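Local coordinates for alpha-1,3-glucanase (Streptomyces thermodiastaticus, PDB 7C7D), which hydrolyses alpha-1,3-glucan, probably by cutting internal alpha-1,3-glucosidic bonds of the polysaccharide as a GH87 family glycosidase, at residues L355-T360 and L379-L384; F308-L313 and G330-G335; Y385-D390 and G411-T416. All coordinates share one frame; numbering follows the deposited sequence. Where two conformers were deposited one is given.

How the contacts relate
All three contacts join successive coils of one parallel beta-helix. Contacts 1 and 2 belong to the same sheet: strands 309-311, 331-333, 355-357 and 379-382 follow one another across it, and the two contacts meet where Asn356 N pairs with Leu331 O and Asn358 N with Leu333 O. Both are largely buried, with aliphatic side chains on one face, joined in contact 1 by a methionine, and in each an asparagine amide lies beside a tryptophan ring. Contact 3 lies at the corner beyond contact 1, about 9 Å from it between centres, and is only partly buried; a single bridge, two carboxylates and a water replace the ladders. Contacts 2 and 3 do not touch, their nearest atoms being about 5 Å apart.

Contact 1. Residues L355-T360 and L379-L384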
loop_
_atom_site.group_PDB
_atom_site.type_symbol
_atom_site.label_atom_id
_atom_site.label_comp_id
_atom_site.label_asym_id
_atom_site.label_seq_id
_atom_site.Cartn_x
_atom_site.Cartn_y
_atom_site.Cartn_z
ATOM N N LEU A 355 -5.394 0.310 -4.142
ATOM C CA LEU A 355 -6.821 0.548 -4.238
ATOM C C LEU A 355 -7.029 2.044 -4.412
ATOM O O LEU A 355 -6.381 2.847 -3.737
ATOM C CB LEU A 355 -7.549 0.049 -2.978
ATOM C CG LEU A 355 -9.041 0.370 -2.826
ATOM C CD1 LEU A 355 -9.738 -0.714 -2.004
ATOM C CD2 LEU A 355 -9.265 1.739 -2.172
ATOM N N ASN A 356 -7.948 2.407 -5.303
ATOM C CA ASN A 356 -8.316 3.796 -5.521
ATOM C C ASN A 356 -9.830 3.916 -5.529
ATOM O O ASN A 356 -10.503 3.252 -6.319
ATOM C CB ASN A 356 -7.740 4.305 -6.843
ATOM C CG ASN A 356 -7.790 5.814 -6.953
ATOM O OD1 ASN A 356 -8.640 6.460 -6.344
ATOM N ND2 ASN A 356 -6.863 6.388 -7.706
ATOM N N LEU A 357 -10.367 4.758 -4.647
ATOM C CA LEU A 357 -11.779 5.130 -4.705
ATOM C C LEU A 357 -11.860 6.332 -5.632
ATOM O O LEU A 357 -11.719 7.482 -5.212
ATOM C CB LEU A 357 -12.322 5.450 -3.319
ATOM C CG LEU A 357 -12.200 4.346 -2.268
ATOM C CD1 LEU A 357 -12.866 4.782 -0.969
ATOM C CD2 LEU A 357 -12.808 3.048 -2.768
ATOM N N ASN A 358 -12.071 6.061 -6.918
ATOM C CA ASN A 358 -12.057 7.117 -7.934
ATOM C C ASN A 358 -13.469 7.664 -8.153
ATOM O O ASN A 358 -14.095 7.491 -9.197
ATOM C CB ASN A 358 -11.426 6.611 -9.227
ATOM C CG ASN A 358 -11.161 7.725 -10.223
ATOM O OD1 ASN A 358 -11.140 8.906 -9.868
ATOM N ND2 ASN A 358 -10.957 7.355 -11.478
ATOM N N GLY A 359 -13.956 8.347 -7.133
ATOM C CA GLY A 359 -15.208 9.088 -7.195
ATOM C C GLY A 359 -16.411 8.261 -6.798
ATOM O O GLY A 359 -16.444 7.037 -6.937
ATOM N N THR A 360 -17.416 8.955 -6.262
ATOM C CA THR A 360 -18.758 8.429 -6.039
ATOM C C THR A 360 -18.839 7.442 -4.876
ATOM O O THR A 360 -19.925 6.923 -4.604
ATOM C CB THR A 360 -19.364 7.808 -7.314
ATOM O OG1 THR A 360 -18.989 8.591 -8.454
ATOM C CG2 THR A 360 -20.889 7.737 -7.243
ATOM N N LEU A 379 -3.000 3.343 -1.103
ATOM C CA LEU A 379 -4.437 3.559 -0.994
ATOM C C LEU A 379 -4.715 5.006 -1.350
ATOM O O LEU A 379 -4.051 5.908 -0.829
ATOM C CB LEU A 379 -4.935 3.302 0.432
ATOM C CG LEU A 379 -4.781 1.887 0.979
ATOM C CD1 LEU A 379 -5.312 1.848 2.416
ATOM C CD2 LEU A 379 -5.516 0.879 0.115
ATOM N N ALA A 380 -5.685 5.232 -2.228
ATOM C CA ALA A 380 -6.009 6.582 -2.648
ATOM C C ALA A 380 -7.514 6.777 -2.726
ATOM O O ALA A 380 -8.273 5.839 -2.989
ATOM C CB ALA A 380 -5.397 6.917 -4.017
ATOM N N MET A 381 -7.930 8.018 -2.499
ATOM C CA MET A 381 -9.270 8.488 -2.817
ATOM C C MET A 381 -9.111 9.676 -3.748
ATOM O O MET A 381 -8.421 10.643 -3.419
ATOM C CB MET A 381 -10.003 8.923 -1.550
ATOM C CG MET A 381 -10.186 7.819 -0.539
ATOM S SD MET A 381 -11.360 8.323 0.731
ATOM C CE MET A 381 -10.971 7.162 2.034
ATOM N N TRP A 382 -9.722 9.603 -4.918
ATOM C CA TRP A 382 -9.620 10.677 -5.896
ATOM C C TRP A 382 -11.038 11.070 -6.273
ATOM O O TRP A 382 -11.713 10.341 -7.002
ATOM C CB TRP A 382 -8.823 10.215 -7.110
ATOM C CG TRP A 382 -8.598 11.271 -8.142
ATOM C CD1 TRP A 382 -8.640 12.624 -7.967
ATOM C CD2 TRP A 382 -8.295 11.051 -9.523
ATOM N NE1 TRP A 382 -8.385 13.263 -9.164
ATOM C CE2 TRP A 382 -8.167 12.316 -10.133
ATOM C CE3 TRP A 382 -8.117 9.905 -10.302
ATOM C CZ2 TRP A 382 -7.870 12.463 -11.488
ATOM C CZ3 TRP A 382 -7.822 10.052 -11.646
ATOM C CH2 TRP A 382 -7.702 11.321 -12.225
ATOM N N SER A 383 -11.491 12.213 -5.765
ATOM C CA SER A 383 -12.901 12.598 -5.877
ATOM C C SER A 383 -13.182 13.315 -7.197
ATOM O O SER A 383 -13.543 14.491 -7.252
ATOM C CB SER A 383 -13.325 13.415 -4.667
ATOM O OG SER A 383 -13.570 12.551 -3.569
ATOM N N LEU A 384 -13.021 12.557 -8.275
ATOM C CA LEU A 384 -13.496 12.962 -9.588
ATOM C C LEU A 384 -14.960 12.573 -9.740
ATOM O O LEU A 384 -15.417 11.584 -9.161
ATOM C CB LEU A 384 -12.714 12.213 -10.661
ATOM C CG LEU A 384 -11.402 12.759 -11.216
ATOM C CD1 LEU A 384 -11.159 12.131 -12.579
ATOM C CD2 LEU A 384 -11.415 14.273 -11.318
#
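Leu355 to Leu357 pair with Leu379 to Met381 as neighbouring parallel strands of a right-handed beta-helix of the pectate lyase-like type. Three in-register bridges and an angle of 19° between the strand directions establish the parallel pairing; the right-handed coil follows from the family.

Backbone bonds form the ladder. Ala380 N donates to Leu355 O at 2.9 Å, Leu357 N to Ala380 O, and Trp382 N to Leu357 O; this last donor stands 38° out of the carbonyl plane. Beyond it, Asn358 and Ser383 each centre an inverse gamma turn, one residue out of step between the coils.

Apolar contacts occupy the face that carries Leu355, Leu357, Leu379 and Met381. Leu379 CD2 reaches Leu355 CB at 3.8 Å, and Leu357 CD1 meets Met381 CG at 4.1 Å, the latter two chains side by side. Phe393, from another face of the helix, touches all four residues.

On the other face Ala380 CB packs against the amide carbon CG of Asn356, 3.9 Å away. Past the last bridge, Asn358 and Trp382 lie side by side, pointing the same way; in the conformer given, the amide and indole planes are 5° apart and Asn358 CG is 3.7 Å from Trp382 CE3. Leu384 CG lies over the rim on that same side of the ring, 3.4 Å above its plane, while Trp382 NE1 bonds to Lys438 O.

Gly359 has no room for a side chain: a CB would run into Leu384 O, which instead receives a CA-H...O contact from Gly359 CA at 3.2 Å.

Contact 2. Residues F308-L313 and G330-G335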
loop_
_atom_site.group_PDB
_atom_site.type_symbol
_atom_site.label_atom_id
_atom_site.label_comp_id
_atom_site.label_asym_id
_atom_site.label_seq_id
_atom_site.Cartn_x
_atom_site.Cartn_y
_atom_site.Cartn_z
ATOM N N PHE A 308 -7.585 -6.302 -10.742
ATOM C CA PHE A 308 -8.419 -7.329 -10.117
ATOM C C PHE A 308 -9.893 -6.924 -10.157
ATOM O O PHE A 308 -10.732 -7.658 -10.689
ATOM C CB PHE A 308 -7.886 -7.639 -8.708
ATOM C CG PHE A 308 -8.918 -8.134 -7.717
ATOM C CD1 PHE A 308 -9.648 -9.301 -7.935
ATOM C CD2 PHE A 308 -9.132 -7.441 -6.534
ATOM C CE1 PHE A 308 -10.582 -9.753 -6.999
ATOM C CE2 PHE A 308 -10.052 -7.888 -5.594
ATOM C CZ PHE A 308 -10.778 -9.039 -5.816
ATOM N N VAL A 309 -10.226 -5.736 -9.649
ATOM C CA VAL A 309 -11.568 -5.179 -9.782
ATOM C C VAL A 309 -11.460 -3.830 -10.472
ATOM O O VAL A 309 -10.646 -2.987 -10.080
ATOM C CB VAL A 309 -12.277 -5.028 -8.422
ATOM C CG1 VAL A 309 -13.582 -4.261 -8.588
ATOM C CG2 VAL A 309 -12.528 -6.397 -7.820
ATOM N N ASN A 310 -12.274 -3.636 -11.508
ATOM C CA ASN A 310 -12.325 -2.387 -12.253
ATOM C C ASN A 310 -13.780 -1.967 -12.340
ATOM O O ASN A 310 -14.571 -2.615 -13.029
ATOM C CB ASN A 310 -11.744 -2.590 -13.649
ATOM C CG ASN A 310 -11.424 -1.292 -14.335
ATOM O OD1 ASN A 310 -10.433 -0.645 -14.007
ATOM N ND2 ASN A 310 -12.244 -0.909 -15.309
ATOM N N GLY A 311 -14.133 -0.886 -11.651
ATOM C CA GLY A 311 -15.475 -0.350 -11.732
ATOM C C GLY A 311 -16.278 -0.496 -10.455
ATOM O O GLY A 311 -15.846 -0.084 -9.370
ATOM N N SER A 312 -17.450 -1.103 -10.568
ATOM C CA SER A 312 -18.452 -1.069 -9.514
ATOM C C SER A 312 -18.804 -2.473 -9.046
ATOM O O SER A 312 -19.130 -3.344 -9.864
ATOM C CB SER A 312 -19.712 -0.372 -10.028
ATOM O OG SER A 312 -20.813 -0.612 -9.178
ATOM N N LEU A 313 -18.779 -2.669 -7.726
ATOM C CA LEU A 313 -19.297 -3.879 -7.110
ATOM C C LEU A 313 -20.711 -3.692 -6.579
ATOM O O LEU A 313 -21.271 -4.622 -5.988
ATOM C CB LEU A 313 -18.375 -4.353 -5.987
ATOM C CG LEU A 313 -16.980 -4.786 -6.432
ATOM C CD1 LEU A 313 -16.128 -5.134 -5.219
ATOM C CD2 LEU A 313 -17.063 -5.961 -7.399
ATOM N N GLY A 330 -5.024 -3.012 -7.801
ATOM C CA GLY A 330 -5.820 -4.038 -7.155
ATOM C C GLY A 330 -7.308 -3.802 -7.332
ATOM O O GLY A 330 -8.012 -4.616 -7.938
ATOM N N LEU A 331 -7.808 -2.682 -6.816
ATOM C CA LEU A 331 -9.215 -2.316 -6.954
ATOM C C LEU A 331 -9.287 -0.870 -7.410
ATOM O O LEU A 331 -8.946 0.045 -6.651
ATOM C CB LEU A 331 -9.992 -2.513 -5.650
ATOM C CG LEU A 331 -10.087 -3.940 -5.098
ATOM C CD1 LEU A 331 -8.904 -4.288 -4.194
ATOM C CD2 LEU A 331 -11.398 -4.142 -4.346
ATOM N N TRP A 332 -9.705 -0.677 -8.654
ATOM C CA TRP A 332 -9.951 0.644 -9.207
ATOM C C TRP A 332 -11.462 0.801 -9.192
ATOM O O TRP A 332 -12.162 0.214 -10.018
ATOM C CB TRP A 332 -9.380 0.716 -10.616
ATOM C CG TRP A 332 -9.487 2.069 -11.174
ATOM C CD1 TRP A 332 -8.694 3.133 -10.877
ATOM C CD2 TRP A 332 -10.474 2.537 -12.094
ATOM N NE1 TRP A 332 -9.112 4.235 -11.574
ATOM C CE2 TRP A 332 -10.203 3.895 -12.332
ATOM C CE3 TRP A 332 -11.554 1.936 -12.749
ATOM C CZ2 TRP A 332 -10.970 4.666 -13.202
ATOM C CZ3 TRP A 332 -12.310 2.697 -13.616
ATOM C CH2 TRP A 332 -12.016 4.049 -13.835
ATOM N N LEU A 333 -11.972 1.552 -8.219
ATOM C CA LEU A 333 -13.394 1.565 -7.908
ATOM C C LEU A 333 -14.023 2.880 -8.344
ATOM O O LEU A 333 -13.512 3.962 -8.026
ATOM C CB LEU A 333 -13.621 1.326 -6.413
ATOM C CG LEU A 333 -13.205 -0.080 -5.956
ATOM C CD1 LEU A 333 -12.972 -0.147 -4.444
ATOM C CD2 LEU A 333 -14.238 -1.121 -6.387
ATOM N N THR A 334 -15.131 2.778 -9.071
ATOM C CA THR A 334 -15.873 3.934 -9.541
ATOM C C THR A 334 -17.355 3.627 -9.426
ATOM O O THR A 334 -17.757 2.471 -9.292
ATOM C CB THR A 334 -15.590 4.207 -11.023
ATOM O OG1 THR A 334 -15.945 3.052 -11.803
ATOM C CG2 THR A 334 -14.124 4.531 -11.240
ATOM N N GLY A 335 -18.170 4.675 -9.499
ATOM C CA GLY A 335 -19.604 4.461 -9.525
ATOM C C GLY A 335 -20.133 4.023 -8.170
ATOM O O GLY A 335 -19.613 4.396 -7.115
#
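The Phe308 ring takes Leu331 CD1 at its edge, in plane, and has Val309 CG2 over the centre of one face, 3.6 Å above it. Gly330 O also lies at the edge, near the ring plane, 3.3 Å from Phe308 CD2. The Trp332 indole has Thr334 CG2 on one face, offset toward the rim. From the other side of that plane comes the Asn310 amide, its plane within 15° of the ring's, with Asn310 OD1 3.1 Å from Trp332 CE3. Both CG atoms are anti to their backbone N (chi1 -165° and -175°), and the two side chains lie side by side, pointing the same way. The amide is also fixed from outside, ND2 bonding to Asp278 OD1 and OD1 to Asn307 ND2. An alanine in place of Asn310 would probably leave Asp278 OD1 and Asn307 ND2 without their amide mate and open a gap beside Trp332 CE3.

These are adjacent coils of the parallel beta-helix, bridged at Val309-Leu331, Asn310-Trp332 and Gly311-Leu333. Four backbone bonds prove the register: Val309 N to Gly330 O, Trp332 N to Val309 O, Gly311 N to Trp332 O at 2.8 Å and Thr334 N to Gly311 O at 3.0 Å. On the face opposite the amide, Val309 CG1 meets Leu333 CD2 at 3.9 Å. Thr334 OG1 sits 3.4 Å from Gly311 CA.

Contact 3. Residues Y385-D390 and G411-T416; sequences YAPDTD and GGTDIT
Asp390, Thr413 and Asp388 have the most surface buried here, and the first two are joined through the backbone: Asp390 N donates to Thr413 O at 3.1 Å. Thr413 N donates in turn to Asp388 O at 2.9 Å (N-H...O angle 169°). These bonds make one isolated bridge, Thr389 with Thr413, where the chain turns a corner at Asp414 between one sheet of the parallel beta-helix and the next. Thr389 and Thr413 lie side by side, Thr389 OG1 4.0 Å from Thr413 CB, and Thr413 OG1 meets Pro387 CB at 3.9 Å.

Asp390 and Asp414 form the more exposed end. Each has positive phi, near 60°, and their side chains lie alongside, pointing the same way. Asp390 CG lies anti to its carbonyl carbon (chi1 -61°), and Asp390 OD1 comes to 3.4 Å from Asp414 CB. Asp390 OD1 and Asp414 OD2, two like charges, are 4.0 Å apart; a water between them, 2.6 Å from Asp414 OD2, may ease the repulsion, though it has more acceptors in reach than protons.

Asp388 lies deeper. Its carbonyl oxygen also touches Ile415 CD1, 3.5 Å away, and its OD1 is bonded to Ala361 N.

Loop 385-390 leads from strand 379-382 to strand 392-394; residues 411-416 pass from strand 407-410 into strand 415-423. Met381 packs against both Asp388 and Ile415, while Asp414 OD1 reaches Thr449 N at the start of strand 449-458.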
loop_
_atom_site.group_PDB
_atom_site.type_symbol
_atom_site.label_atom_id
_atom_site.label_comp_id
_atom_site.label_asym_id
_atom_site.label_seq_id
_atom_site.Cartn_x
_atom_site.Cartn_y
_atom_site.Cartn_z
ATOM N N TYR A 385 -15.689 13.359 -10.534
ATOM C CA TYR A 385 -17.084 13.098 -10.904
ATOM C C TYR A 385 -18.063 13.377 -9.770
ATOM O O TYR A 385 -19.021 14.137 -9.940
ATOM C CB TYR A 385 -17.300 11.676 -11.453
ATOM C CG TYR A 385 -16.208 11.163 -12.365
ATOM C CD1 TYR A 385 -15.940 11.781 -13.577
ATOM C CD2 TYR A 385 -15.451 10.053 -12.015
ATOM C CE1 TYR A 385 -14.943 11.309 -14.416
ATOM C CE2 TYR A 385 -14.451 9.576 -12.841
ATOM C CZ TYR A 385 -14.202 10.207 -14.042
ATOM O OH TYR A 385 -13.209 9.733 -14.868
ATOM N N ALA A 386 -17.845 12.749 -8.619
ATOM C CA ALA A 386 -18.690 12.927 -7.450
ATOM C C ALA A 386 -17.810 12.703 -6.235
ATOM O O ALA A 386 -16.892 11.877 -6.288
ATOM C CB ALA A 386 -19.847 11.919 -7.433
ATOM N N PRO A 387 -18.050 13.411 -5.139
ATOM C CA PRO A 387 -17.161 13.274 -3.981
ATOM C C PRO A 387 -17.256 11.893 -3.347
ATOM O O PRO A 387 -18.345 11.355 -3.141
ATOM C CB PRO A 387 -17.660 14.360 -3.018
ATOM C CG PRO A 387 -19.080 14.609 -3.433
ATOM C CD PRO A 387 -19.101 14.422 -4.923
ATOM N N ASP A 388 -16.101 11.318 -3.029
ATOM C CA ASP A 388 -16.097 10.237 -2.058
ATOM C C ASP A 388 -16.556 10.838 -0.735
ATOM O O ASP A 388 -16.077 11.900 -0.330
ATOM C CB ASP A 388 -14.689 9.681 -1.893
ATOM C CG ASP A 388 -14.156 8.986 -3.144
ATOM O OD1 ASP A 388 -14.931 8.592 -4.041
ATOM O OD2 ASP A 388 -12.920 8.824 -3.210
ATOM N N THR A 389 -17.505 10.183 -0.069
ATOM C CA THR A 389 -18.151 10.751 1.104
ATOM C C THR A 389 -18.229 9.704 2.205
ATOM O O THR A 389 -18.641 8.568 1.955
ATOM C CB THR A 389 -19.557 11.233 0.734
ATOM O OG1 THR A 389 -19.465 12.202 -0.321
ATOM C CG2 THR A 389 -20.234 11.861 1.934
ATOM N N ASP A 390 -17.834 10.091 3.422
ATOM C CA ASP A 390 -17.945 9.212 4.588
ATOM C C ASP A 390 -17.170 7.915 4.410
ATOM O O ASP A 390 -17.568 6.872 4.928
ATOM C CB ASP A 390 -19.404 8.925 4.957
ATOM C CG ASP A 390 -20.159 10.171 5.312
ATOM O OD1 ASP A 390 -19.692 10.910 6.202
ATOM O OD2 ASP A 390 -21.214 10.413 4.699
ATOM N N GLY A 411 -9.255 15.466 -2.424
ATOM C CA GLY A 411 -10.625 15.927 -2.336
ATOM C C GLY A 411 -11.495 14.995 -1.504
ATOM O O GLY A 411 -11.015 14.133 -0.768
ATOM N N GLY A 412 -12.805 15.182 -1.637
ATOM C CA GLY A 412 -13.770 14.357 -0.937
ATOM C C GLY A 412 -14.288 15.008 0.335
ATOM O O GLY A 412 -13.798 16.038 0.799
ATOM N N THR A 413 -15.308 14.367 0.906
ATOM C CA THR A 413 -16.099 14.951 1.982
ATOM C C THR A 413 -16.173 13.991 3.159
ATOM O O THR A 413 -16.559 12.833 2.989
ATOM C CB THR A 413 -17.515 15.242 1.483
ATOM O OG1 THR A 413 -17.435 16.170 0.400
ATOM C CG2 THR A 413 -18.379 15.829 2.598
ATOM N N ASP A 414 -15.821 14.478 4.354
ATOM C CA ASP A 414 -16.003 13.702 5.579
ATOM C C ASP A 414 -15.269 12.362 5.490
ATOM O O ASP A 414 -15.860 11.286 5.588
ATOM C CB ASP A 414 -17.489 13.522 5.920
ATOM C CG ASP A 414 -18.149 14.817 6.351
ATOM O OD1 ASP A 414 -17.443 15.744 6.805
ATOM O OD2 ASP A 414 -19.384 14.918 6.237
ATOM N N ILE A 415 -13.959 12.456 5.305
ATOM C CA ILE A 415 -13.088 11.305 5.099
ATOM C C ILE A 415 -12.316 11.032 6.384
ATOM O O ILE A 415 -11.877 11.966 7.068
ATOM C CB ILE A 415 -12.112 11.594 3.937
ATOM C CG1 ILE A 415 -12.861 11.925 2.644
ATOM C CG2 ILE A 415 -11.127 10.452 3.748
ATOM C CD1 ILE A 415 -13.829 10.875 2.219
ATOM N N THR A 416 -12.111 9.752 6.691
ATOM C CA THR A 416 -11.338 9.340 7.854
ATOM C C THR A 416 -10.155 8.481 7.429
ATOM O O THR A 416 -10.314 7.529 6.656
ATOM C CB THR A 416 -12.231 8.578 8.837
ATOM O OG1 THR A 416 -13.254 9.461 9.311
ATOM C CG2 THR A 416 -11.427 8.075 10.030
HETATM O O HOH W 1 -21.237 13.223 5.563
#